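Local atomic coordinates of GXWXG domain-containing protein (Thermomonospora curvata, PDB entry 4MVE), a protein that is of unknown function but carries GXWXG and DUF4334 family sequences in a single chain built mainly of antiparallel beta strands with a few helices. Residues Pro117-Val131 with Asp135-Arg149. Residues are numbered along the deposited sequence; the frame is centred on the assembly and turned at random.
Sequences PIIDHFRRVNDDMVV and DAKGQPDILYFHLTR
Arg149 clamps the turn of the 118-124/129-136 hairpin: its NE and NH2 both donate hydrogen bonds to Asp127 O, side-on, the shorter running from NH2 to Asp127 O at 2.8 Å. That oxygen lies in the guanidinium plane, as does Asp128 OD1, which adds a weak, bent salt bridge to NE. The bend at chi3 lays the guanidinium edge against the turn, and arginine suits the place because one edge offers two donors to a single oxygen. With an alanine at this position, Asp127 O would probably lose both side-chain donors and Asp128 OD1 its contact with NE, leaving the Arg149 N to Asp128 O bond to tie the turn to the last strand. Asp128 OD2 pairs with Arg151, and Arg149 NH2 also reaches Phe39 O. Beyond the turn, Val130 and Leu147 exchange two backbone bonds, and Val130 CG2 packs 3.8 Å from Leu147 CB. Leu147 CD1 then reaches Phe122 CE1 (3.6 Å), where Phe145 CZ also arrives, a buried cluster suited to large apolar groups. Phe145, with CG between its backbone N and carbonyl carbon (chi1 67°), turns its ring edge to the Asp120 carboxylate, the planes 75° apart; the ring's positive rim suits an acid. At the far end, His121 NE2 donates to the anti lone pair of Asp135 OD2 (3.1 Å), ring and carboxylate only 16° apart; histidine suits aspartate here because its ring N-H meets the oxygen in plane. Ile119 CG2 lies over one face of that ring, toward its rim. Ile119 and Asp135 exchange backbone bonds beside them. Asn126 OD1 shapes the turn by accepting from Asp128 N, an Asx turn, and Val125 and Asn126 face Met129 as a classic beta bulge. Together these form two successive antiparallel hairpins sharing strand 129-136, a beta meander in the antiparallel sheet of this protein.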
loop_
_atom_site.group_PDB
_atom_site.type_symbol
_atom_site.label_atom_id
_atom_site.label_comp_id
_atom_site.label_asym_id
_atom_site.label_seq_id
_atom_site.Cartn_x
_atom_site.Cartn_y
_atom_site.Cartn_z
ATOM N N PRO A 117 -11.308 8.865 5.276
ATOM C CA PRO A 117 -10.733 8.457 6.578
ATOM C C PRO A 117 -9.947 7.153 6.409
ATOM O O PRO A 117 -10.339 6.127 6.942
ATOM C CB PRO A 117 -11.983 8.297 7.464
ATOM C CG PRO A 117 -13.075 7.887 6.491
ATOM C CD PRO A 117 -12.770 8.589 5.208
ATOM N N ILE A 118 -8.860 7.196 5.624
ATOM C CA ILE A 118 -8.047 6.021 5.294
ATOM C C ILE A 118 -6.576 6.315 5.506
ATOM O O ILE A 118 -6.053 7.306 4.970
ATOM C CB ILE A 118 -8.296 5.577 3.809
ATOM C CG1 ILE A 118 -9.791 5.279 3.527
ATOM C CG2 ILE A 118 -7.431 4.364 3.445
ATOM C CD1 ILE A 118 -10.221 5.302 2.048
ATOM N N ILE A 119 -5.900 5.435 6.267
ATOM C CA ILE A 119 -4.453 5.541 6.468
ATOM C C ILE A 119 -3.807 4.226 6.041
ATOM O O ILE A 119 -4.279 3.185 6.483
ATOM C CB ILE A 119 -4.104 5.865 7.945
ATOM C CG1 ILE A 119 -4.668 7.218 8.380
ATOM C CG2 ILE A 119 -2.568 5.800 8.186
ATOM C CD1 ILE A 119 -4.760 7.302 9.942
ATOM N N ASP A 120 -2.716 4.264 5.241
ATOM C CA ASP A 120 -1.949 3.070 4.836
ATOM C C ASP A 120 -0.606 3.082 5.551
ATOM O O ASP A 120 0.239 3.929 5.238
ATOM C CB ASP A 120 -1.735 2.989 3.316
ATOM C CG ASP A 120 -2.993 3.105 2.467
ATOM O OD1 ASP A 120 -4.054 2.584 2.890
ATOM O OD2 ASP A 120 -2.900 3.649 1.355
ATOM N N HIS A 121 -0.419 2.155 6.505
ATOM C CA HIS A 121 0.795 2.004 7.345
ATOM C C HIS A 121 1.794 1.123 6.616
ATOM O O HIS A 121 1.466 -0.012 6.274
ATOM C CB HIS A 121 0.434 1.410 8.709
ATOM C CG HIS A 121 -0.620 2.183 9.436
ATOM N ND1 HIS A 121 -0.289 3.117 10.435
ATOM C CD2 HIS A 121 -1.972 2.118 9.328
ATOM C CE1 HIS A 121 -1.441 3.567 10.891
ATOM N NE2 HIS A 121 -2.484 2.976 10.274
ATOM N N PHE A 122 2.971 1.671 6.282
ATOM C CA PHE A 122 3.967 0.940 5.487
ATOM C C PHE A 122 5.062 0.292 6.326
ATOM O O PHE A 122 5.609 0.914 7.236
ATOM C CB PHE A 122 4.612 1.881 4.468
ATOM C CG PHE A 122 3.631 2.475 3.503
ATOM C CD1 PHE A 122 2.873 1.658 2.667
ATOM C CD2 PHE A 122 3.431 3.850 3.446
ATOM C CE1 PHE A 122 1.941 2.212 1.787
ATOM C CE2 PHE A 122 2.488 4.393 2.587
ATOM C CZ PHE A 122 1.764 3.574 1.744
ATOM N N ARG A 123 5.422 -0.943 5.979
ATOM C CA ARG A 123 6.556 -1.625 6.607
ATOM C C ARG A 123 7.449 -2.150 5.500
ATOM O O ARG A 123 6.953 -2.534 4.460
ATOM C CB ARG A 123 6.106 -2.765 7.544
ATOM C CG ARG A 123 5.202 -2.367 8.690
ATOM C CD ARG A 123 5.872 -1.872 9.957
ATOM N NE ARG A 123 4.833 -1.489 10.925
ATOM C CZ ARG A 123 4.323 -2.303 11.846
ATOM N NH1 ARG A 123 4.795 -3.537 11.988
ATOM N NH2 ARG A 123 3.353 -1.882 12.647
ATOM N N ARG A 124 8.742 -2.230 5.743
ATOM C CA ARG A 124 9.730 -2.662 4.773
ATOM C C ARG A 124 9.724 -4.177 4.562
ATOM O O ARG A 124 9.798 -4.928 5.531
ATOM C CB ARG A 124 11.151 -2.224 5.254
ATOM C CG ARG A 124 12.288 -2.520 4.260
ATOM C CD ARG A 124 13.647 -2.109 4.817
ATOM N NE ARG A 124 14.736 -2.328 3.856
ATOM C CZ ARG A 124 15.437 -3.453 3.760
ATOM N NH1 ARG A 124 15.180 -4.475 4.567
ATOM N NH2 ARG A 124 16.391 -3.569 2.850
ATOM N N VAL A 125 9.729 -4.607 3.303
ATOM C CA VAL A 125 9.965 -6.004 2.895
ATOM C C VAL A 125 11.469 -6.059 2.483
ATOM O O VAL A 125 12.228 -6.855 3.033
ATOM C CB VAL A 125 9.005 -6.546 1.805
ATOM C CG1 VAL A 125 9.480 -7.909 1.262
ATOM C CG2 VAL A 125 7.591 -6.644 2.344
ATOM N N ASN A 126 11.899 -5.136 1.575
ATOM C CA ASN A 126 13.294 -4.907 1.165
ATOM C C ASN A 126 13.312 -3.486 0.621
ATOM O O ASN A 126 12.273 -2.845 0.674
ATOM C CB ASN A 126 13.806 -5.970 0.147
ATOM C CG ASN A 126 12.929 -6.079 -1.079
ATOM O OD1 ASN A 126 12.634 -5.080 -1.747
ATOM N ND2 ASN A 126 12.455 -7.288 -1.373
ATOM N N ASP A 127 14.431 -2.996 0.060
ATOM C CA ASP A 127 14.531 -1.616 -0.457
ATOM C C ASP A 127 13.477 -1.253 -1.529
ATOM O O ASP A 127 13.160 -0.071 -1.693
ATOM C CB ASP A 127 15.932 -1.384 -1.041
ATOM C CG ASP A 127 17.018 -1.373 0.018
ATOM O OD1 ASP A 127 16.689 -1.152 1.209
ATOM O OD2 ASP A 127 18.192 -1.598 -0.337
ATOM N N ASP A 128 12.955 -2.267 -2.256
ATOM C CA ASP A 128 12.021 -2.032 -3.346
ATOM C C ASP A 128 10.632 -2.619 -3.120
ATOM O O ASP A 128 9.840 -2.647 -4.065
ATOM C CB ASP A 128 12.620 -2.615 -4.630
ATOM C CG ASP A 128 13.923 -1.960 -5.021
ATOM O OD1 ASP A 128 14.109 -0.757 -4.692
ATOM O OD2 ASP A 128 14.774 -2.653 -5.621
HETATM N N MSE A 129 10.330 -3.080 -1.887
HETATM C CA MSE A 129 9.034 -3.677 -1.536
HETATM C C MSE A 129 8.622 -3.304 -0.133
HETATM O O MSE A 129 9.440 -3.350 0.783
HETATM C CB MSE A 129 9.046 -5.211 -1.643
HETATM C CG MSE A 129 9.239 -5.738 -3.035
HETATM SE SE MSE A 129 9.258 -7.678 -2.958
HETATM C CE MSE A 129 9.412 -7.996 -4.841
ATOM N N VAL A 130 7.368 -2.921 0.018
ATOM C CA VAL A 130 6.713 -2.604 1.304
ATOM C C VAL A 130 5.375 -3.295 1.345
ATOM O O VAL A 130 4.787 -3.523 0.293
ATOM C CB VAL A 130 6.513 -1.080 1.591
ATOM C CG1 VAL A 130 7.824 -0.303 1.578
ATOM C CG2 VAL A 130 5.462 -0.448 0.672
ATOM N N VAL A 131 4.859 -3.585 2.558
ATOM C CA VAL A 131 3.498 -4.085 2.711
ATOM C C VAL A 131 2.735 -2.876 3.249
ATOM O O VAL A 131 3.267 -2.184 4.099
ATOM C CB VAL A 131 3.377 -5.354 3.615
ATOM C CG1 VAL A 131 1.928 -5.601 4.035
ATOM C CG2 VAL A 131 3.908 -6.595 2.890
ATOM N N ASP A 135 -5.959 1.166 7.132
ATOM C CA ASP A 135 -6.705 1.487 8.363
ATOM C C ASP A 135 -7.810 2.497 7.978
ATOM O O ASP A 135 -7.582 3.710 7.976
ATOM C CB ASP A 135 -5.680 2.043 9.401
ATOM C CG ASP A 135 -6.192 2.739 10.654
ATOM O OD1 ASP A 135 -7.417 2.613 10.964
ATOM O OD2 ASP A 135 -5.365 3.382 11.351
ATOM N N ALA A 136 -8.977 1.974 7.562
ATOM C CA ALA A 136 -10.128 2.761 7.087
ATOM C C ALA A 136 -11.264 2.745 8.109
ATOM O O ALA A 136 -11.733 1.665 8.522
ATOM C CB ALA A 136 -10.639 2.218 5.748
ATOM N N LYS A 137 -11.739 3.948 8.470
ATOM C CA LYS A 137 -12.816 4.143 9.419
ATOM C C LYS A 137 -13.968 3.174 9.201
ATOM O O LYS A 137 -14.518 3.079 8.091
ATOM C CB LYS A 137 -13.341 5.566 9.381
ATOM C CG LYS A 137 -14.476 5.783 10.362
ATOM C CD LYS A 137 -14.838 7.226 10.452
ATOM C CE LYS A 137 -14.241 7.806 11.695
ATOM N NZ LYS A 137 -14.997 9.017 12.141
ATOM N N GLY A 138 -14.299 2.473 10.281
ATOM C CA GLY A 138 -15.392 1.526 10.295
ATOM C C GLY A 138 -15.000 0.102 9.991
ATOM O O GLY A 138 -15.572 -0.814 10.604
ATOM N N GLN A 139 -14.047 -0.106 9.015
ATOM C CA GLN A 139 -13.599 -1.444 8.593
ATOM C C GLN A 139 -13.312 -2.298 9.805
ATOM O O GLN A 139 -12.554 -1.883 10.683
ATOM C CB GLN A 139 -12.382 -1.407 7.670
ATOM C CG GLN A 139 -12.691 -1.003 6.227
ATOM C CD GLN A 139 -13.283 -2.096 5.363
ATOM O OE1 GLN A 139 -13.517 -3.239 5.790
ATOM N NE2 GLN A 139 -13.530 -1.758 4.106
ATOM N N PRO A 140 -13.972 -3.473 9.919
ATOM C CA PRO A 140 -13.769 -4.297 11.121
ATOM C C PRO A 140 -12.321 -4.724 11.261
ATOM O O PRO A 140 -11.828 -4.813 12.387
ATOM C CB PRO A 140 -14.711 -5.496 10.912
ATOM C CG PRO A 140 -14.978 -5.532 9.449
ATOM C CD PRO A 140 -14.901 -4.117 8.963
ATOM N N ASP A 141 -11.625 -4.920 10.116
ATOM C CA ASP A 141 -10.246 -5.382 10.108
ATOM C C ASP A 141 -9.340 -4.539 9.227
ATOM O O ASP A 141 -9.770 -4.011 8.198
ATOM C CB ASP A 141 -10.195 -6.840 9.593
ATOM C CG ASP A 141 -11.330 -7.735 10.069
ATOM O OD1 ASP A 141 -11.360 -8.057 11.277
ATOM O OD2 ASP A 141 -12.204 -8.096 9.229
ATOM N N ILE A 142 -8.047 -4.509 9.584
ATOM C CA ILE A 142 -6.992 -3.911 8.772
ATOM C C ILE A 142 -6.856 -4.772 7.489
ATOM O O ILE A 142 -6.841 -5.982 7.612
ATOM C CB ILE A 142 -5.655 -3.897 9.590
ATOM C CG1 ILE A 142 -5.741 -3.028 10.898
ATOM C CG2 ILE A 142 -4.421 -3.582 8.700
ATOM C CD1 ILE A 142 -6.064 -1.538 10.767
ATOM N N LEU A 143 -6.757 -4.176 6.291
ATOM C CA LEU A 143 -6.582 -4.968 5.067
ATOM C C LEU A 143 -5.172 -4.670 4.459
ATOM O O LEU A 143 -4.620 -3.588 4.633
ATOM C CB LEU A 143 -7.750 -4.746 4.072
ATOM C CG LEU A 143 -9.181 -5.038 4.661
ATOM C CD1 LEU A 143 -10.288 -4.481 3.770
ATOM C CD2 LEU A 143 -9.420 -6.546 4.918
ATOM N N TYR A 144 -4.588 -5.646 3.789
ATOM C CA TYR A 144 -3.221 -5.523 3.331
ATOM C C TYR A 144 -3.079 -5.462 1.832
ATOM O O TYR A 144 -3.787 -6.150 1.111
ATOM C CB TYR A 144 -2.380 -6.705 3.885
ATOM C CG TYR A 144 -2.361 -6.714 5.397
ATOM C CD1 TYR A 144 -1.448 -5.939 6.106
ATOM C CD2 TYR A 144 -3.289 -7.455 6.120
ATOM C CE1 TYR A 144 -1.457 -5.910 7.500
ATOM C CE2 TYR A 144 -3.338 -7.394 7.509
ATOM C CZ TYR A 144 -2.417 -6.626 8.197
ATOM O OH TYR A 144 -2.482 -6.563 9.569
ATOM N N PHE A 145 -2.102 -4.685 1.375
ATOM C CA PHE A 145 -1.754 -4.597 -0.034
ATOM C C PHE A 145 -0.221 -4.499 -0.155
ATOM O O PHE A 145 0.466 -4.377 0.861
ATOM C CB PHE A 145 -2.500 -3.421 -0.724
ATOM C CG PHE A 145 -2.079 -2.054 -0.239
ATOM C CD1 PHE A 145 -2.721 -1.451 0.851
ATOM C CD2 PHE A 145 -1.038 -1.363 -0.866
ATOM C CE1 PHE A 145 -2.325 -0.190 1.313
ATOM C CE2 PHE A 145 -0.625 -0.113 -0.398
ATOM C CZ PHE A 145 -1.281 0.476 0.681
ATOM N N HIS A 146 0.325 -4.537 -1.380
ATOM C CA HIS A 146 1.782 -4.437 -1.477
ATOM C C HIS A 146 2.184 -3.421 -2.525
ATOM O O HIS A 146 1.366 -3.063 -3.350
ATOM C CB HIS A 146 2.444 -5.812 -1.725
ATOM C CG HIS A 146 1.835 -6.643 -2.819
ATOM N ND1 HIS A 146 2.112 -6.398 -4.155
ATOM C CD2 HIS A 146 0.993 -7.699 -2.739
ATOM C CE1 HIS A 146 1.444 -7.314 -4.834
ATOM N NE2 HIS A 146 0.770 -8.123 -4.025
ATOM N N LEU A 147 3.416 -2.881 -2.419
ATOM C CA LEU A 147 3.993 -1.935 -3.364
ATOM C C LEU A 147 5.400 -2.356 -3.709
ATOM O O LEU A 147 6.174 -2.705 -2.817
ATOM C CB LEU A 147 3.995 -0.477 -2.835
ATOM C CG LEU A 147 2.651 0.171 -2.439
ATOM C CD1 LEU A 147 2.889 1.473 -1.649
ATOM C CD2 LEU A 147 1.703 0.357 -3.662
ATOM N N THR A 148 5.733 -2.257 -5.003
ATOM C CA THR A 148 7.029 -2.546 -5.641
ATOM C C THR A 148 7.513 -1.261 -6.306
ATOM O O THR A 148 6.791 -0.670 -7.103
ATOM C CB THR A 148 6.908 -3.712 -6.632
ATOM O OG1 THR A 148 6.370 -4.814 -5.899
ATOM C CG2 THR A 148 8.281 -4.113 -7.248
ATOM N N ARG A 149 8.698 -0.807 -5.919
ATOM C CA ARG A 149 9.285 0.436 -6.397
ATOM C C ARG A 149 9.674 0.342 -7.878
ATOM O O ARG A 149 10.311 -0.628 -8.288
ATOM C CB ARG A 149 10.518 0.798 -5.533
ATOM C CG ARG A 149 11.058 2.211 -5.751
ATOM C CD ARG A 149 12.452 2.430 -5.164
ATOM N NE ARG A 149 12.546 2.145 -3.720
ATOM C CZ ARG A 149 12.268 3.009 -2.747
ATOM N NH1 ARG A 149 11.831 4.232 -3.036
ATOM N NH2 ARG A 149 12.420 2.656 -1.478
#